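Local coordinates for protein glycosyl hydrolase (Rhizobium leguminosarum bv. trifolii, PDB 5NDX) that probably hydrolyses O-glycosidic bonds as a family 39 glycoside hydrolase, the bacterial orthologue of human alpha-L-iduronidase, at residues A603-A606 with R612-E615; H496-V501 with R607-R612; E579-A584 with F591-P596. The protein carries 2 engineered substitutions. All coordinates share one frame; numbering follows the deposited sequence.

Interaction 1. Residues A603-A606 with R612-E615. With SO4 (sulfate ion), chain G.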
loop_
_atom_site.group_PDB
_atom_site.type_symbol
_atom_site.label_atom_id
_atom_site.label_comp_id
_atom_site.label_asym_id
_atom_site.label_seq_id
_atom_site.Cartn_x
_atom_site.Cartn_y
_atom_site.Cartn_z
ATOM N N ALA A 603 5.523 23.931 -11.660
ATOM C CA ALA A 603 4.492 24.417 -10.732
ATOM C C ALA A 603 3.428 23.301 -10.545
ATOM O O ALA A 603 3.149 22.561 -11.492
ATOM C CB ALA A 603 3.826 25.678 -11.269
ATOM N N VAL A 604 2.916 23.141 -9.325
ATOM C CA VAL A 604 1.840 22.212 -9.039
ATOM C C VAL A 604 0.657 22.998 -8.470
ATOM O O VAL A 604 0.864 23.804 -7.560
ATOM C CB VAL A 604 2.317 21.102 -8.080
ATOM C CG1 VAL A 604 1.188 20.140 -7.808
ATOM C CG2 VAL A 604 3.461 20.327 -8.703
ATOM N N CYS A 605 -0.544 22.798 -9.040
ATOM C CA CYS A 605 -1.795 23.417 -8.604
ATOM C C CYS A 605 -2.718 22.342 -8.065
ATOM O O CYS A 605 -2.738 21.243 -8.596
ATOM C CB CYS A 605 -2.483 24.115 -9.794
ATOM S SG CYS A 605 -1.318 25.280 -10.613
ATOM N N ALA A 606 -3.493 22.653 -7.034
ATOM C CA ALA A 606 -4.579 21.800 -6.606
ATOM C C ALA A 606 -5.852 22.304 -7.250
ATOM O O ALA A 606 -5.965 23.510 -7.508
ATOM C CB ALA A 606 -4.703 21.758 -5.100
ATOM N N ARG A 612 -12.281 24.685 -9.001
ATOM C CA ARG A 612 -11.491 25.821 -8.533
ATOM C C ARG A 612 -10.020 25.445 -8.319
ATOM O O ARG A 612 -9.729 24.438 -7.700
ATOM C CB ARG A 612 -12.076 26.395 -7.251
ATOM C CG ARG A 612 -13.495 26.926 -7.446
ATOM C CD ARG A 612 -14.126 27.354 -6.125
ATOM N NE ARG A 612 -14.326 26.173 -5.266
ATOM C CZ ARG A 612 -15.365 25.966 -4.460
ATOM N NH1 ARG A 612 -16.351 26.833 -4.359
ATOM N NH2 ARG A 612 -15.389 24.884 -3.700
ATOM N N ARG A 613 -9.128 26.272 -8.827
ATOM C CA ARG A 613 -7.689 26.128 -8.653
ATOM C C ARG A 613 -7.238 26.728 -7.356
ATOM O O ARG A 613 -7.759 27.739 -6.946
ATOM C CB ARG A 613 -6.922 26.806 -9.786
ATOM C CG ARG A 613 -5.529 26.213 -9.927
ATOM C CD ARG A 613 -4.613 26.848 -10.991
ATOM N NE ARG A 613 -4.397 28.301 -10.997
ATOM C CZ ARG A 613 -3.963 29.066 -9.999
ATOM N NH1 ARG A 613 -3.742 28.582 -8.794
ATOM N NH2 ARG A 613 -3.793 30.363 -10.197
ATOM N N SER A 614 -6.259 26.116 -6.704
ATOM C CA SER A 614 -5.664 26.714 -5.501
ATOM C C SER A 614 -5.081 28.034 -5.978
ATOM O O SER A 614 -4.352 28.034 -6.971
ATOM C CB SER A 614 -4.570 25.848 -4.884
ATOM O OG SER A 614 -3.644 25.411 -5.857
ATOM N N GLU A 615 -5.502 29.138 -5.335
ATOM C CA GLU A 615 -5.065 30.538 -5.659
ATOM C C GLU A 615 -3.529 30.698 -5.819
ATOM O O GLU A 615 -3.036 31.471 -6.639
ATOM C CB GLU A 615 -5.578 31.511 -4.581
ATOM C CG GLU A 615 -7.004 31.992 -4.832
ATOM C CD GLU A 615 -7.663 32.577 -3.589
ATOM O OE1 GLU A 615 -8.906 32.720 -3.593
ATOM O OE2 GLU A 615 -6.948 32.886 -2.605
HETATM S S SO4 G . -7.835 28.577 -13.721
HETATM O O1 SO4 G . -8.805 29.362 -14.527
HETATM O O2 SO4 G . -8.565 27.791 -12.703
HETATM O O3 SO4 G . -7.081 27.666 -14.612
HETATM O O4 SO4 G . -6.888 29.494 -13.043
#
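At the loop end of the beta hairpin formed by strands 601-607 and 618-620, Ala-606 is bridged to Ser-614 by two hydrogen bonds. Ser-614 N donates to Ala-606 O over 2.7 Å. In return, Ala-606 N donates to Ser-614 OG at 3.0 Å, with an N-H...O angle of 158°. The hydroxyl lies between the backbone N and the carbonyl carbon of its own residue (chi1 48°), which brings OG round to the strand backbone; it also bonds to Leu-616 O. One serine thus binds both polar backbone atoms of a buried alanine, with its main-chain N and its side-chain oxygen. A CA-H...O contact adds to this, Arg-613 CA lying 3.3 Å from Ala-606 O. The strand belongs to the four-stranded sheet of a C-terminal fibronectin type III-like sandwich, and Cys-605 ties it covalently to Cys-617 through a disulfide. Beside that link runs the aliphatic part of Arg-613: its CD lies 3.7 Å from Cys-605 CB and is as close to the sulfur. The arginine chain starts with CG anti to the backbone N (chi1 -157°) and bends at the CG-CD bond; beyond it NE makes a weak, long hydrogen bond of 3.4 Å to O4 of the sulfate ion, though the placement of the guanidinium is uncertain.

Interaction 2. Residues H496-V501 with R607-R612. Unlike the reference sequence in segment 607-612: Arg-607 (reference His). With SO4 (sulfate ion), chain G.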
loop_
_atom_site.group_PDB
_atom_site.type_symbol
_atom_site.label_atom_id
_atom_site.label_comp_id
_atom_site.label_asym_id
_atom_site.label_seq_id
_atom_site.Cartn_x
_atom_site.Cartn_y
_atom_site.Cartn_z
ATOM N N HIS A 496 -16.497 9.345 -15.721
ATOM C CA HIS A 496 -17.159 10.443 -16.439
ATOM C C HIS A 496 -16.642 11.756 -15.852
ATOM O O HIS A 496 -16.070 11.768 -14.740
ATOM C CB HIS A 496 -18.669 10.437 -16.212
ATOM C CG HIS A 496 -19.321 9.181 -16.644
ATOM N ND1 HIS A 496 -19.436 8.838 -17.972
ATOM C CD2 HIS A 496 -19.837 8.150 -15.937
ATOM C CE1 HIS A 496 -19.992 7.642 -18.061
ATOM N NE2 HIS A 496 -20.249 7.209 -16.847
ATOM N N PRO A 497 -16.868 12.854 -16.575
ATOM C CA PRO A 497 -16.503 14.151 -16.025
ATOM C C PRO A 497 -17.263 14.425 -14.739
ATOM O O PRO A 497 -18.368 13.946 -14.544
ATOM C CB PRO A 497 -16.913 15.141 -17.130
ATOM C CG PRO A 497 -16.709 14.352 -18.389
ATOM C CD PRO A 497 -17.184 12.942 -18.030
ATOM N N ILE A 498 -16.588 15.073 -13.814
ATOM C CA ILE A 498 -17.184 15.366 -12.512
ATOM C C ILE A 498 -18.496 16.132 -12.763
ATOM O O ILE A 498 -18.555 17.024 -13.594
ATOM C CB ILE A 498 -16.195 16.209 -11.652
ATOM C CG1 ILE A 498 -14.980 15.344 -11.252
ATOM C CG2 ILE A 498 -16.872 16.805 -10.414
ATOM C CD1 ILE A 498 -13.833 16.158 -10.668
ATOM N N SER A 499 -19.546 15.759 -12.073
ATOM C CA SER A 499 -20.742 16.560 -12.145
ATOM C C SER A 499 -21.074 17.283 -10.826
ATOM O O SER A 499 -20.839 16.767 -9.734
ATOM C CB SER A 499 -21.895 15.729 -12.663
ATOM O OG SER A 499 -22.069 14.563 -12.013
ATOM N N VAL A 500 -21.573 18.497 -10.948
ATOM C CA VAL A 500 -21.974 19.267 -9.797
ATOM C C VAL A 500 -23.499 19.296 -9.745
ATOM O O VAL A 500 -24.180 19.585 -10.733
ATOM C CB VAL A 500 -21.346 20.695 -9.864
ATOM C CG1 VAL A 500 -21.807 21.577 -8.726
ATOM C CG2 VAL A 500 -19.834 20.607 -9.856
ATOM N N VAL A 501 -24.049 18.969 -8.598
ATOM C CA VAL A 501 -25.505 18.815 -8.466
ATOM C C VAL A 501 -25.965 19.778 -7.343
ATOM O O VAL A 501 -25.378 19.832 -6.246
ATOM C CB VAL A 501 -25.848 17.360 -8.081
ATOM C CG1 VAL A 501 -27.324 17.218 -7.794
ATOM C CG2 VAL A 501 -25.501 16.405 -9.236
ATOM N N ARG A 607 -6.744 21.365 -7.597
ATOM C CA ARG A 607 -8.075 21.639 -8.137
ATOM C C ARG A 607 -9.104 20.851 -7.350
ATOM O O ARG A 607 -8.911 19.666 -7.106
ATOM C CB ARG A 607 -8.190 21.261 -9.595
ATOM C CG ARG A 607 -7.675 22.325 -10.527
ATOM C CD ARG A 607 -8.354 22.277 -11.891
ATOM N NE ARG A 607 -7.617 23.209 -12.738
ATOM C CZ ARG A 607 -7.856 24.514 -12.832
ATOM N NH1 ARG A 607 -8.877 25.073 -12.195
ATOM N NH2 ARG A 607 -7.076 25.272 -13.601
ATOM N N ASP A 608 -10.152 21.516 -6.900
ATOM C CA ASP A 608 -11.187 20.827 -6.200
ATOM C C ASP A 608 -12.194 20.297 -7.224
ATOM O O ASP A 608 -12.102 20.581 -8.429
ATOM C CB ASP A 608 -11.825 21.682 -5.117
ATOM C CG ASP A 608 -12.600 22.887 -5.646
ATOM O OD1 ASP A 608 -12.953 22.942 -6.838
ATOM O OD2 ASP A 608 -12.851 23.789 -4.805
ATOM N N ALA A 609 -13.175 19.574 -6.736
ATOM C CA ALA A 609 -14.139 18.953 -7.642
ATOM C C ALA A 609 -15.119 19.975 -8.258
ATOM O O ALA A 609 -15.820 19.655 -9.210
ATOM C CB ALA A 609 -14.869 17.827 -6.920
ATOM N N PHE A 610 -15.124 21.220 -7.765
ATOM C CA PHE A 610 -15.929 22.270 -8.356
ATOM C C PHE A 610 -15.150 23.035 -9.435
ATOM O O PHE A 610 -15.605 24.041 -9.872
ATOM C CB PHE A 610 -16.492 23.180 -7.252
ATOM C CG PHE A 610 -17.301 22.421 -6.256
ATOM C CD1 PHE A 610 -16.691 21.765 -5.213
ATOM C CD2 PHE A 610 -18.663 22.263 -6.426
ATOM C CE1 PHE A 610 -17.417 21.014 -4.319
ATOM C CE2 PHE A 610 -19.396 21.488 -5.544
ATOM C CZ PHE A 610 -18.767 20.866 -4.499
ATOM N N GLY A 611 -13.984 22.546 -9.857
ATOM C CA GLY A 611 -13.148 23.220 -10.822
ATOM C C GLY A 611 -12.293 24.391 -10.297
ATOM O O GLY A 611 -11.615 25.008 -11.076
ATOM N N ARG A 612 -12.281 24.685 -9.001
ATOM C CA ARG A 612 -11.491 25.821 -8.533
ATOM C C ARG A 612 -10.020 25.445 -8.319
ATOM O O ARG A 612 -9.729 24.438 -7.700
ATOM C CB ARG A 612 -12.076 26.395 -7.251
ATOM C CG ARG A 612 -13.495 26.926 -7.446
ATOM C CD ARG A 612 -14.126 27.354 -6.125
ATOM N NE ARG A 612 -14.326 26.173 -5.266
ATOM C CZ ARG A 612 -15.365 25.966 -4.460
ATOM N NH1 ARG A 612 -16.351 26.833 -4.359
ATOM N NH2 ARG A 612 -15.389 24.884 -3.700
HETATM S S SO4 G . -7.835 28.577 -13.721
HETATM O O1 SO4 G . -8.805 29.362 -14.527
HETATM O O2 SO4 G . -8.565 27.791 -12.703
HETATM O O3 SO4 G . -7.081 27.666 -14.612
HETATM O O4 SO4 G . -6.888 29.494 -13.043
#
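Val-500 holds CG1 anti to its backbone N (chi1 176°), while Phe-610 sets its ring anti to its own carbonyl carbon (chi1 -57°), and the two meet at about a right angle. The methyl CG1 of Val-500 comes up at the ring edge, near its plane, 4.0 Å from Phe-610 CD2. Two residues earlier in the chain, Ile-498 CG2 rests 3.3 Å from Ala-609 O and 4.2 Å from Ala-609 CB. Strand 493-503, an outermost strand of the nine-stranded sheet, is thereby met by the type I turn from Asp-608 to Gly-611 that leads out of strand 601-607. Asp-608 braces this turn: OD1 accepts Arg-612 N at 2.9 Å and, weakly, Phe-610 N, while OD2 forms a side-on salt bridge with Arg-612, using its syn lone pair for NE at 2.8 Å. Arg-612 NH2 also pairs with Asp-527. Arg-607, which replaces the reference His, holds the sulfate ion, probably from the crystallisation liquor, by two hydrogen bonds, NH1 to O2 at 2.8 Å and NH2 to O3 at 2.6 Å. No hydrogen bond crosses, so the contact is van der Waals packing, largely apolar, with Ile-498 also against a carbonyl; the Asp-608/Arg-612 bonds probably hold the turn's shape.

Interaction 3. Residues E579-A584 with F591-P596. Unlike the reference sequence in segment 579-584: Ser-583 (reference Pro).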
loop_
_atom_site.group_PDB
_atom_site.type_symbol
_atom_site.label_atom_id
_atom_site.label_comp_id
_atom_site.label_asym_id
_atom_site.label_seq_id
_atom_site.Cartn_x
_atom_site.Cartn_y
_atom_site.Cartn_z
ATOM N N GLU A 579 2.521 26.162 -18.734
ATOM C CA GLU A 579 1.600 25.341 -19.512
ATOM C C GLU A 579 1.494 23.985 -18.810
ATOM O O GLU A 579 2.495 23.489 -18.267
ATOM C CB GLU A 579 2.121 25.139 -20.931
ATOM C CG GLU A 579 2.340 26.431 -21.720
ATOM C CD GLU A 579 3.005 26.207 -23.075
ATOM O OE1 GLU A 579 2.789 25.138 -23.688
ATOM O OE2 GLU A 579 3.740 27.107 -23.542
ATOM N N LYS A 580 0.309 23.389 -18.868
ATOM C CA LYS A 580 0.050 22.098 -18.252
ATOM C C LYS A 580 0.753 20.994 -18.981
ATOM O O LYS A 580 0.740 20.946 -20.183
ATOM C CB LYS A 580 -1.441 21.752 -18.190
ATOM C CG LYS A 580 -1.712 20.533 -17.310
ATOM C CD LYS A 580 -3.198 20.294 -17.059
ATOM C CE LYS A 580 -3.760 19.387 -18.118
ATOM N NZ LYS A 580 -5.205 19.652 -18.201
ATOM N N VAL A 581 1.331 20.088 -18.216
ATOM C CA VAL A 581 2.176 19.010 -18.712
ATOM C C VAL A 581 1.691 17.619 -18.182
ATOM O O VAL A 581 2.037 16.587 -18.719
ATOM C CB VAL A 581 3.584 19.439 -18.282
ATOM C CG1 VAL A 581 4.220 18.573 -17.186
ATOM C CG2 VAL A 581 4.453 19.821 -19.469
ATOM N N SER A 582 0.862 17.594 -17.144
ATOM C CA SER A 582 0.242 16.362 -16.686
ATOM C C SER A 582 -0.945 16.041 -17.620
ATOM O O SER A 582 -1.600 16.932 -18.146
ATOM C CB SER A 582 -0.178 16.536 -15.221
ATOM O OG SER A 582 -0.871 17.750 -15.015
ATOM N N SER A 583 -1.223 14.778 -17.860
ATOM C CA SER A 583 -2.264 14.432 -18.847
ATOM C C SER A 583 -3.562 14.193 -18.090
ATOM O O SER A 583 -4.514 14.935 -18.241
ATOM C CB SER A 583 -1.827 13.267 -19.750
ATOM O OG SER A 583 -1.139 12.275 -19.002
ATOM N N ALA A 584 -3.563 13.256 -17.179
ATOM C CA ALA A 584 -4.733 12.994 -16.345
ATOM C C ALA A 584 -4.603 13.771 -15.032
ATOM O O ALA A 584 -3.500 13.960 -14.559
ATOM C CB ALA A 584 -4.802 11.511 -16.058
ATOM N N PHE A 591 4.558 12.942 -9.606
ATOM C CA PHE A 591 4.470 12.989 -11.054
ATOM C C PHE A 591 5.813 12.830 -11.723
ATOM O O PHE A 591 6.758 13.517 -11.385
ATOM C CB PHE A 591 3.812 14.301 -11.484
ATOM C CG PHE A 591 3.673 14.446 -12.971
ATOM C CD1 PHE A 591 2.738 13.703 -13.671
ATOM C CD2 PHE A 591 4.526 15.291 -13.693
ATOM C CE1 PHE A 591 2.599 13.840 -15.072
ATOM C CE2 PHE A 591 4.400 15.408 -15.086
ATOM C CZ PHE A 591 3.427 14.683 -15.773
ATOM N N LEU A 592 5.897 11.912 -12.675
ATOM C CA LEU A 592 7.088 11.739 -13.474
ATOM C C LEU A 592 6.970 12.552 -14.775
ATOM O O LEU A 592 6.065 12.306 -15.564
ATOM C CB LEU A 592 7.391 10.236 -13.780
ATOM C CG LEU A 592 8.752 10.355 -14.513
ATOM C CD1 LEU A 592 9.938 9.901 -13.708
ATOM C CD2 LEU A 592 8.812 10.045 -15.968
ATOM N N HIS A 593 7.847 13.551 -14.983
ATOM C CA HIS A 593 7.846 14.336 -16.224
ATOM C C HIS A 593 8.995 13.932 -17.143
ATOM O O HIS A 593 10.140 13.897 -16.691
ATOM C CB HIS A 593 8.033 15.837 -15.925
ATOM C CG HIS A 593 7.813 16.697 -17.131
ATOM N ND1 HIS A 593 8.638 17.754 -17.465
ATOM C CD2 HIS A 593 6.881 16.610 -18.117
ATOM C CE1 HIS A 593 8.180 18.325 -18.570
ATOM N NE2 HIS A 593 7.132 17.640 -19.000
ATOM N N MET A 594 8.698 13.678 -18.406
ATOM C CA MET A 594 9.668 13.264 -19.432
ATOM C C MET A 594 10.135 14.496 -20.249
ATOM O O MET A 594 9.311 15.353 -20.608
ATOM C CB MET A 594 9.007 12.242 -20.382
ATOM C CG MET A 594 8.267 11.069 -19.696
ATOM S SD MET A 594 7.336 9.952 -20.811
ATOM C CE MET A 594 8.750 9.163 -21.580
ATOM N N SER A 595 11.430 14.568 -20.543
ATOM C CA SER A 595 12.009 15.583 -21.458
ATOM C C SER A 595 11.689 17.019 -21.055
ATOM O O SER A 595 10.973 17.709 -21.751
ATOM C CB SER A 595 11.528 15.297 -22.883
ATOM O OG SER A 595 11.882 13.962 -23.218
ATOM N N PRO A 596 12.171 17.453 -19.897
ATOM C CA PRO A 596 11.956 18.844 -19.553
ATOM C C PRO A 596 12.649 19.782 -20.555
ATOM O O PRO A 596 13.733 19.457 -21.019
ATOM C CB PRO A 596 12.641 18.979 -18.194
ATOM C CG PRO A 596 13.655 17.912 -18.169
ATOM C CD PRO A 596 13.057 16.780 -18.942
#
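An apolar contact between Val-581 and Ser-582 on one side and Phe-591 and His-593 on the other joins the two sheets of the C-terminal fibronectin type III-like sandwich along one border. Strand 579-580 is an outermost strand of the four-stranded sheet, and strand 590-594 is an outermost strand of the three-stranded one; the chain leaving the first turns across toward the second, with no hydrogen bond between the segments. Phe-591 carries its ring anti to the backbone N (chi1 -180°), which projects it toward this connection. The far end of the ring abuts the backbone obliquely: CZ is 3.7 Å from Ser-582 CA and 3.8 Å from Val-581 O, and CE2 meets Val-581 CG1 at 3.8 Å. Val-569, on the neighbouring strand 566-572, also touches the ring and gives its backbone N-H to Ser-582 OG, so the serine hydroxyl faces its own sheet while Ser-582 CB lies 3.9 Å from Phe-591 CE1. With an alanine at Phe-591, the carbons of Val-581 and Ser-582 would probably lose their aromatic partner and a gap would be likely to open between the sheets. His-593 is probably held in its rotation by a hydrogen bond between His-593 ND1 and Tyr-602 OH, the tyrosine ring standing at about 90° to the imidazole. Val-581 crosses the histidine at about a right angle: its CG1 lies over one imidazole face, 3.4 Å from His-593 CD2, while CG2 approaches His-593 NE2 to 3.5 Å.

How the interactions relate
Interactions 1 and 2 adjoin, with centres 14 Å apart: they share Arg-612, both touch the same sulfate ion, and Arg-613 CB packs 3.6 Å from Arg-607 NH1. Interaction 1 closes the hairpin within the C-terminal domain, and interaction 2 sets the turn of that hairpin against the nine-stranded sheet. Interaction 3 precedes interaction 1 in the chain and is nested inside the long loop that interaction 2 closes. Its centre lies 15 Å from that of interaction 1 and 22 Å from that of interaction 2; nearest atoms stay about 7 Å away in both cases. It joins the sandwich's sheets, one of which includes strand 601-607. All three lie away from the pockets that hold the 4-methylumbelliferyl uronide ligand.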